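Local coordinates for putative branched-chain amino acid ABC transporter, periplasmic branched-chain amino acid-binding protein (Pseudomonas protegens Pf-5, PDB 4RU0) that probably captures a small solute, perhaps a branched-chain amino acid, in the periplasm and delivers it to an ABC transporter for import, at residues Glu392-Arg398 against Glu412-Arg418. Sequence-based numbering, arbitrary orientation.
Sequences EGGGAAR and EWIAADR
The amide N of Ile414 gives a nearly straight hydrogen bond (172° at the hydrogen) to Ala397 O, 2.9 Å away. In return Ala397 N reaches Ile414 O at 3.3 Å, coming from above the carbonyl plane. That reciprocal pair is followed by the non-hydrogen-bonded pair Ala396-Ala415, and pairing ends in a weak bond from Ala416 N to Gly395 O. Beside Trp413, the aliphatic part of Arg398 lies across one face of the indole: CG sits 3.6 Å from the centroid of the six-membered ring in a CH-pi contact, and CD follows over the ring system. A bend at chi3 (65°) then turns the guanidinium up on edge, 76° from the ring plane, with CZ 5.0 Å from the five-membered-ring centroid in a cation-pi arrangement. Were Trp413 an alanine, the Arg398 chain would probably lose the face it lies on, its guanidinium would be freer to swing, and Ala396 CB would lose a neighbour. These pairs lie at the open end, away from the turn, of the antiparallel hairpin of strands 396-402 and 407-415, the latter strand being an outermost one of the mixed sheet in one lobe of this periplasmic-binding-protein fold. Beyond the end of strand 407-415, Arg418, in the first turn of helix 418-435, reaches the loop ahead of strand 396-402 and lies over Gly394, its guanidinium face above the glycine backbone. Its NE is a long 3.9 Å from Glu392 OE1, an attraction of charge alone, since the oxygen lies well out of the guanidinium plane; the firmer salt bridge of Arg418 runs from NH2 to Asp390 OD2. Glu392 OE2 is held by Ser159 OG and Thr156 N, while a water bridges Gly394 O and Ala416 O.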
loop_
_atom_site.group_PDB
_atom_site.type_symbol
_atom_site.label_atom_id
_atom_site.label_comp_id
_atom_site.label_asym_id
_atom_site.label_seq_id
_atom_site.Cartn_x
_atom_site.Cartn_y
_atom_site.Cartn_z
ATOM N N GLU A 392 0.912 -10.672 4.670
ATOM C CA GLU A 392 0.302 -9.351 4.778
ATOM C C GLU A 392 0.677 -8.726 6.112
ATOM O O GLU A 392 1.294 -7.665 6.162
ATOM C CB GLU A 392 -1.222 -9.423 4.637
ATOM C CG GLU A 392 -1.879 -8.051 4.622
ATOM C CD GLU A 392 -3.402 -8.109 4.618
ATOM O OE1 GLU A 392 -3.970 -9.184 4.906
ATOM O OE2 GLU A 392 -4.030 -7.068 4.326
ATOM N N GLY A 393 0.284 -9.394 7.192
ATOM C CA GLY A 393 0.721 -9.030 8.529
ATOM C C GLY A 393 0.135 -7.766 9.127
ATOM O O GLY A 393 0.520 -7.377 10.230
ATOM N N GLY A 394 -0.789 -7.123 8.417
ATOM C CA GLY A 394 -1.390 -5.886 8.897
ATOM C C GLY A 394 -2.903 -5.867 8.793
ATOM O O GLY A 394 -3.605 -6.280 9.714
ATOM N N GLY A 395 -3.407 -5.374 7.667
ATOM C CA GLY A 395 -4.831 -5.387 7.394
ATOM C C GLY A 395 -5.635 -4.255 8.014
ATOM O O GLY A 395 -6.849 -4.366 8.134
ATOM N N ALA A 396 -4.979 -3.165 8.404
ATOM C CA ALA A 396 -5.702 -2.018 8.946
ATOM C C ALA A 396 -5.530 -0.778 8.076
ATOM O O ALA A 396 -4.620 -0.708 7.253
ATOM C CB ALA A 396 -5.255 -1.728 10.367
ATOM N N ALA A 397 -6.415 0.195 8.264
ATOM C CA ALA A 397 -6.321 1.472 7.563
ATOM C C ALA A 397 -6.952 2.576 8.391
ATOM O O ALA A 397 -7.734 2.308 9.300
ATOM C CB ALA A 397 -6.991 1.389 6.204
ATOM N N ARG A 398 -6.612 3.817 8.067
ATOM C CA ARG A 398 -7.228 4.970 8.707
ATOM C C ARG A 398 -8.049 5.751 7.694
ATOM O O ARG A 398 -7.756 5.730 6.499
ATOM C CB ARG A 398 -6.166 5.873 9.338
ATOM C CG ARG A 398 -5.405 5.225 10.478
ATOM C CD ARG A 398 -4.300 6.130 10.995
ATOM N NE ARG A 398 -4.816 7.357 11.593
ATOM C CZ ARG A 398 -5.017 7.527 12.896
ATOM N NH1 ARG A 398 -4.747 6.543 13.743
ATOM N NH2 ARG A 398 -5.489 8.679 13.354
ATOM N N GLU A 412 -9.358 6.165 14.099
ATOM C CA GLU A 412 -8.195 5.394 14.510
ATOM C C GLU A 412 -7.920 4.326 13.464
ATOM O O GLU A 412 -8.529 4.323 12.390
ATOM C CB GLU A 412 -8.422 4.740 15.873
ATOM C CG GLU A 412 -9.089 5.639 16.893
ATOM C CD GLU A 412 -8.179 6.746 17.376
ATOM O OE1 GLU A 412 -6.944 6.612 17.232
ATOM O OE2 GLU A 412 -8.703 7.751 17.902
ATOM N N TRP A 413 -7.011 3.411 13.781
ATOM C CA TRP A 413 -6.790 2.269 12.916
ATOM C C TRP A 413 -8.000 1.347 12.981
ATOM O O TRP A 413 -8.401 0.895 14.053
ATOM C CB TRP A 413 -5.516 1.518 13.306
ATOM C CG TRP A 413 -4.255 2.289 13.046
ATOM C CD1 TRP A 413 -3.505 2.960 13.965
ATOM C CD2 TRP A 413 -3.603 2.475 11.782
ATOM N NE1 TRP A 413 -2.424 3.549 13.357
ATOM C CE2 TRP A 413 -2.460 3.267 12.018
ATOM C CE3 TRP A 413 -3.873 2.049 10.477
ATOM C CZ2 TRP A 413 -1.585 3.640 10.996
ATOM C CZ3 TRP A 413 -3.004 2.422 9.461
ATOM C CH2 TRP A 413 -1.872 3.206 9.728
ATOM N N ILE A 414 -8.591 1.100 11.817
ATOM C CA ILE A 414 -9.694 0.166 11.680
ATOM C C ILE A 414 -9.162 -1.183 11.205
ATOM O O ILE A 414 -8.726 -1.311 10.059
ATOM C CB ILE A 414 -10.746 0.678 10.674
ATOM C CG1 ILE A 414 -11.087 2.148 10.946
ATOM C CG2 ILE A 414 -11.984 -0.204 10.693
ATOM C CD1 ILE A 414 -11.732 2.397 12.290
ATOM N N ALA A 415 -9.192 -2.185 12.075
ATOM C CA ALA A 415 -8.685 -3.510 11.724
ATOM C C ALA A 415 -9.677 -4.290 10.858
ATOM O O ALA A 415 -10.890 -4.183 11.042
ATOM C CB ALA A 415 -8.357 -4.299 12.984
ATOM N N ALA A 416 -9.153 -5.075 9.921
ATOM C CA ALA A 416 -9.974 -5.955 9.089
ATOM C C ALA A 416 -10.265 -7.267 9.798
ATOM O O ALA A 416 -9.510 -7.685 10.676
ATOM C CB ALA A 416 -9.288 -6.234 7.768
ATOM N N ASP A 417 -11.354 -7.918 9.405
ATOM C CA ASP A 417 -11.654 -9.255 9.900
ATOM C C ASP A 417 -10.971 -10.278 8.999
ATOM O O ASP A 417 -11.614 -10.928 8.169
ATOM C CB ASP A 417 -13.161 -9.496 9.947
ATOM C CG ASP A 417 -13.531 -10.711 10.777
ATOM O OD1 ASP A 417 -12.617 -11.428 11.244
ATOM O OD2 ASP A 417 -14.742 -10.958 10.954
ATOM N N ARG A 418 -9.661 -10.406 9.159
ATOM C CA ARG A 418 -8.875 -11.233 8.259
ATOM C C ARG A 418 -9.190 -12.719 8.425
ATOM O O ARG A 418 -9.079 -13.489 7.472
ATOM C CB ARG A 418 -7.390 -10.969 8.476
ATOM C CG ARG A 418 -6.967 -9.575 8.048
ATOM C CD ARG A 418 -5.785 -9.087 8.853
ATOM N NE ARG A 418 -4.629 -9.940 8.656
ATOM C CZ ARG A 418 -3.562 -9.952 9.445
ATOM N NH1 ARG A 418 -3.499 -9.152 10.505
ATOM N NH2 ARG A 418 -2.560 -10.773 9.173
HETATM O O HOH W 1 -6.470 -6.553 10.872
#